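Local structure of kirola (Actinidia deliciosa, 4IGV) at residues Y26-Y29 with L30-E33; K59-D63 with G64-T68. The protein is a kiwifruit allergen of the ripening-related, PR-10-like family whose biological role is not firmly established but probably involves binding small hydrophobic ligands. All coordinates share one frame; numbering follows the deposited sequence.

Contact 1: residues Y26-Y29 with L30-E33; sequences YRLY and LISE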
# COMPACT_ATOMS: atom_id res chain seq x y z
N TYR A 26 1.69 -9.20 -7.66
CA TYR A 26 0.90 -10.28 -8.17
C TYR A 26 -0.01 -11.00 -7.19
O TYR A 26 -0.97 -11.67 -7.63
CB TYR A 26 1.84 -11.31 -8.75
CG TYR A 26 2.41 -10.99 -10.10
CD1 TYR A 26 3.75 -10.85 -10.26
CD2 TYR A 26 1.59 -10.97 -11.20
CE1 TYR A 26 4.31 -10.61 -11.53
CE2 TYR A 26 2.12 -10.72 -12.47
CZ TYR A 26 3.49 -10.57 -12.58
OH TYR A 26 3.99 -10.39 -13.88
N ARG A 27 0.25 -10.92 -5.90
CA ARG A 27 -0.52 -11.74 -4.94
C ARG A 27 -0.95 -10.90 -3.75
O ARG A 27 -0.83 -11.31 -2.59
CB ARG A 27 0.27 -12.97 -4.52
CG ARG A 27 0.73 -13.87 -5.67
CD ARG A 27 1.24 -15.22 -5.29
NE ARG A 27 0.16 -16.03 -4.70
CZ ARG A 27 0.32 -17.06 -3.88
NH1 ARG A 27 1.52 -17.43 -3.55
NH2 ARG A 27 -0.74 -17.72 -3.39
N LEU A 28 -1.60 -9.78 -4.04
CA LEU A 28 -1.90 -8.81 -3.02
C LEU A 28 -2.89 -9.35 -1.99
O LEU A 28 -2.87 -8.97 -0.82
CB LEU A 28 -2.37 -7.48 -3.66
CG LEU A 28 -2.41 -6.24 -2.75
CD1 LEU A 28 -1.06 -5.88 -2.11
CD2 LEU A 28 -2.97 -5.07 -3.56
N TYR A 29 -3.74 -10.27 -2.42
CA TYR A 29 -4.67 -10.95 -1.55
C TYR A 29 -4.00 -11.65 -0.36
O TYR A 29 -4.65 -11.87 0.67
CB TYR A 29 -5.54 -11.94 -2.30
CG TYR A 29 -4.78 -12.94 -3.13
CD1 TYR A 29 -4.27 -14.09 -2.54
CD2 TYR A 29 -4.53 -12.76 -4.48
CE1 TYR A 29 -3.56 -15.01 -3.28
CE2 TYR A 29 -3.83 -13.67 -5.22
CZ TYR A 29 -3.33 -14.80 -4.62
OH TYR A 29 -2.64 -15.72 -5.40
N LEU A 30 -2.71 -11.99 -0.48
CA LEU A 30 -2.04 -12.65 0.66
C LEU A 30 -1.97 -11.74 1.90
O LEU A 30 -1.77 -12.25 3.00
CB LEU A 30 -0.63 -13.07 0.27
CG LEU A 30 -0.56 -14.19 -0.73
CD1 LEU A 30 0.88 -14.45 -1.13
CD2 LEU A 30 -1.20 -15.50 -0.21
N ILE A 31 -2.11 -10.42 1.75
CA ILE A 31 -1.97 -9.54 2.91
C ILE A 31 -3.15 -9.65 3.86
O ILE A 31 -3.04 -9.26 5.03
CB ILE A 31 -1.66 -8.05 2.58
CG1 ILE A 31 -2.86 -7.34 1.92
CG2 ILE A 31 -0.28 -7.94 1.83
CD1 ILE A 31 -2.68 -5.83 1.68
N SER A 32 -4.29 -10.14 3.38
CA SER A 32 -5.37 -10.51 4.33
C SER A 32 -4.87 -11.56 5.31
O SER A 32 -5.07 -11.40 6.52
CB SER A 32 -6.57 -11.02 3.57
OG SER A 32 -6.99 -9.99 2.71
N GLU A 33 -4.20 -12.59 4.80
CA GLU A 33 -3.71 -13.67 5.62
C GLU A 33 -2.56 -13.26 6.55
O GLU A 33 -2.48 -13.74 7.70
CB GLU A 33 -3.30 -14.80 4.68
CG GLU A 33 -2.35 -15.80 5.21
CD GLU A 33 -1.85 -16.71 4.08
OE1 GLU A 33 -2.64 -17.59 3.67
OE2 GLU A 33 -0.68 -16.54 3.61

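Contact 2: residues K59-D63 with G64-T68; sequences KYTID and GKEKT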
# COMPACT_ATOMS: atom_id res chain seq x y z
N LYS A 59 -10.86 -3.99 1.95
CA LYS A 59 -11.59 -3.86 3.19
C LYS A 59 -10.52 -3.88 4.28
O LYS A 59 -9.74 -4.83 4.37
CB LYS A 59 -12.54 -5.04 3.39
CG LYS A 59 -13.63 -5.10 2.36
CD LYS A 59 -14.52 -6.29 2.63
CE LYS A 59 -15.27 -6.14 3.91
NZ LYS A 59 -16.35 -7.16 4.02
N TYR A 60 -10.45 -2.82 5.08
CA TYR A 60 -9.42 -2.66 6.06
C TYR A 60 -9.91 -1.99 7.31
O TYR A 60 -11.04 -1.49 7.36
CB TYR A 60 -8.20 -1.91 5.44
CG TYR A 60 -8.37 -0.44 5.08
CD1 TYR A 60 -7.88 0.55 5.90
CD2 TYR A 60 -9.02 -0.04 3.92
CE1 TYR A 60 -8.01 1.94 5.54
CE2 TYR A 60 -9.17 1.31 3.57
CZ TYR A 60 -8.65 2.29 4.37
OH TYR A 60 -8.78 3.62 4.05
N THR A 61 -9.09 -2.03 8.35
CA THR A 61 -9.44 -1.46 9.62
C THR A 61 -8.31 -0.57 10.09
O THR A 61 -7.15 -1.00 10.13
CB THR A 61 -9.72 -2.58 10.63
OG1 THR A 61 -10.83 -3.38 10.19
CG2 THR A 61 -10.03 -2.02 12.02
N ILE A 62 -8.66 0.66 10.47
CA ILE A 62 -7.73 1.67 10.97
C ILE A 62 -8.31 2.18 12.28
O ILE A 62 -9.47 2.62 12.34
CB ILE A 62 -7.65 2.91 10.00
CG1 ILE A 62 -6.94 2.60 8.69
CG2 ILE A 62 -7.01 4.13 10.77
CD1 ILE A 62 -5.47 3.03 8.66
N ASP A 63 -7.50 2.11 13.34
CA ASP A 63 -7.94 2.50 14.69
C ASP A 63 -9.26 1.84 15.07
O ASP A 63 -10.16 2.49 15.61
CB ASP A 63 -8.01 4.02 14.80
CG ASP A 63 -6.62 4.69 14.84
OD1 ASP A 63 -5.61 3.98 14.96
OD2 ASP A 63 -6.55 5.93 14.79
N GLY A 64 -9.38 0.55 14.74
CA GLY A 64 -10.59 -0.24 15.03
C GLY A 64 -11.82 0.05 14.20
O GLY A 64 -12.90 -0.50 14.49
N LYS A 65 -11.71 0.95 13.23
CA LYS A 65 -12.86 1.24 12.38
C LYS A 65 -12.68 0.74 10.97
O LYS A 65 -11.60 0.90 10.35
CB LYS A 65 -13.20 2.70 12.36
CG LYS A 65 -12.19 3.65 11.82
CD LYS A 65 -12.08 4.89 12.75
CE LYS A 65 -11.19 5.95 12.10
NZ LYS A 65 -9.83 5.42 11.78
N GLU A 66 -13.74 0.14 10.49
CA GLU A 66 -13.72 -0.53 9.20
C GLU A 66 -13.88 0.51 8.10
O GLU A 66 -14.76 1.41 8.18
CB GLU A 66 -14.79 -1.62 9.11
CG GLU A 66 -14.59 -2.77 10.11
CD GLU A 66 -15.59 -3.91 9.93
OE1 GLU A 66 -16.39 -3.91 8.97
OE2 GLU A 66 -15.58 -4.80 10.80
N LYS A 67 -12.98 0.42 7.14
CA LYS A 67 -12.94 1.31 6.00
C LYS A 67 -12.86 0.53 4.71
O LYS A 67 -12.54 -0.65 4.72
CB LYS A 67 -11.78 2.26 6.11
CG LYS A 67 -11.96 3.26 7.30
CD LYS A 67 -10.89 4.28 7.35
CE LYS A 67 -10.93 5.02 8.66
NZ LYS A 67 -11.57 6.33 8.56
N THR A 68 -13.14 1.19 3.60
CA THR A 68 -12.95 0.57 2.29
C THR A 68 -12.25 1.53 1.34
O THR A 68 -12.29 2.75 1.54
CB THR A 68 -14.27 0.08 1.62
OG1 THR A 68 -15.12 1.19 1.27
CG2 THR A 68 -15.01 -0.88 2.51
O HOH W 1 -10.23 4.70 2.03

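Contact 1: residues Y26-Y29 with L30-E33
L30 fills the outer side of this bend by lying across R27 and alongside Y29. Its CD1 sits over the middle of one face of the R27 guanidinium, 3.8 Å from R27 CZ, and also meets the arginine's CB, so the methyl is tucked into the curve of the R27 chain. That curve comes from chi3 (65°), which folds the guanidinium back over the leucine. L30 CD2 lies between R27 NH2 and the Y29 ring, 3.9 Å from Y29 CE1, the leucine and tyrosine side chains pointing the same way. The phenol oxygen of Y29 then closes the group: R27 NE donates to Y29 OH at 2.9 Å with a nearly straight N-H...O angle of 168°, the oxygen lying in the guanidinium plane. This bond helps set the rotation of the arginine head and holds the end of the tyrosine against it. The backbone beneath is a type I beta turn from R27 to L30, closed by the hydrogen bond from L30 N to R27 O (2.9 Å), and it leads out of the loop after helix 17-25 into the short helix 30-34; these two helices form the V-shaped pair of the Bet v 1 fold. Hydrogen bonds from I31 N to L28 O (3.0 Å) and, more bent, from S32 N to Y29 O (3.2 Å) carry the winding onward. The inner side is packed far more closely by the rest of the protein. L28 projects there onto I56 and F58 of strand 55-62; beside it I31, in one of its two conformers, reaches I23, I39 and V42. Toward solvent the packing thins to the exposed R27 and the partly exposed Y29, whose ring also meets W49 edge-to-face.

Contact 2: residues K59-D63 with G64-T68
Y60 lays one face of its ring over the K67 side chain: K67 CB stands 3.8 Å from the ring centroid, 19° off the normal, in a CH-pi contact shifted toward the phenol end, where CZ comes closest. With chi1 at 69°, CG of Y60 is set between its own N and carbonyl carbon, which swings the ring over the partner strand. Its OH is hydrogen-bonded to water 1 at 2.7 Å, and that water donates to T68 O, tying the ring's end to the next residue of the opposite strand. Below the ring, Y60 and K67 form a hydrogen-bonded antiparallel pair, with K67 N to Y60 O at 2.7 Å and almost straight. I62 and K65 make the next such pair. Here I62 O is gripped twice, by K65 N (2.9 Å) and by K65 NZ (2.9 Å), which approach from opposite faces of the carbonyl plane. The lysine chain, bent at chi2 and chi4, curls over the carbonyl to do this, and K65 NZ ends 4.5 Å from D63 OD2, beyond a salt bridge but near enough that the charges probably attract. On the other face of the sheet T61 CG2 lies 3.5 Å from G64 CA, while T61 OG1 is hydrogen-bonded to Q40 OE1. I62 points into the protein, onto T132, L133 and F136 of helix 131-145. D63 and G64, both with positive phi, occupy the corners of a type I' turn, and the whole is a beta hairpin of strands 55-62 and 65-77 in the Bet v 1 sheet, with a two-residue turn.

Strand 55-62 connects the two sites: its I56 and F58 receive L28 of contact 1, and its far end runs into the hairpin of contact 2. Strand 39-46 also serves both: in the conformers modelled here I31 and S32 pack on I39 and V42, while Q40 and G41 make backbone hydrogen bonds with K59. The centres of the two contacts are about 17 Å apart and their nearest atoms about 6 Å, with no direct touch. The centre of contact 1 lies about 11 Å from that of the chain, the centre of contact 2 about 14 Å. In Bet v 1 relatives the curved sheet and long C-terminal helix enclose a hydrophobic cavity; by analogy, Y60 and I62, which meet F136, probably lie near its lining.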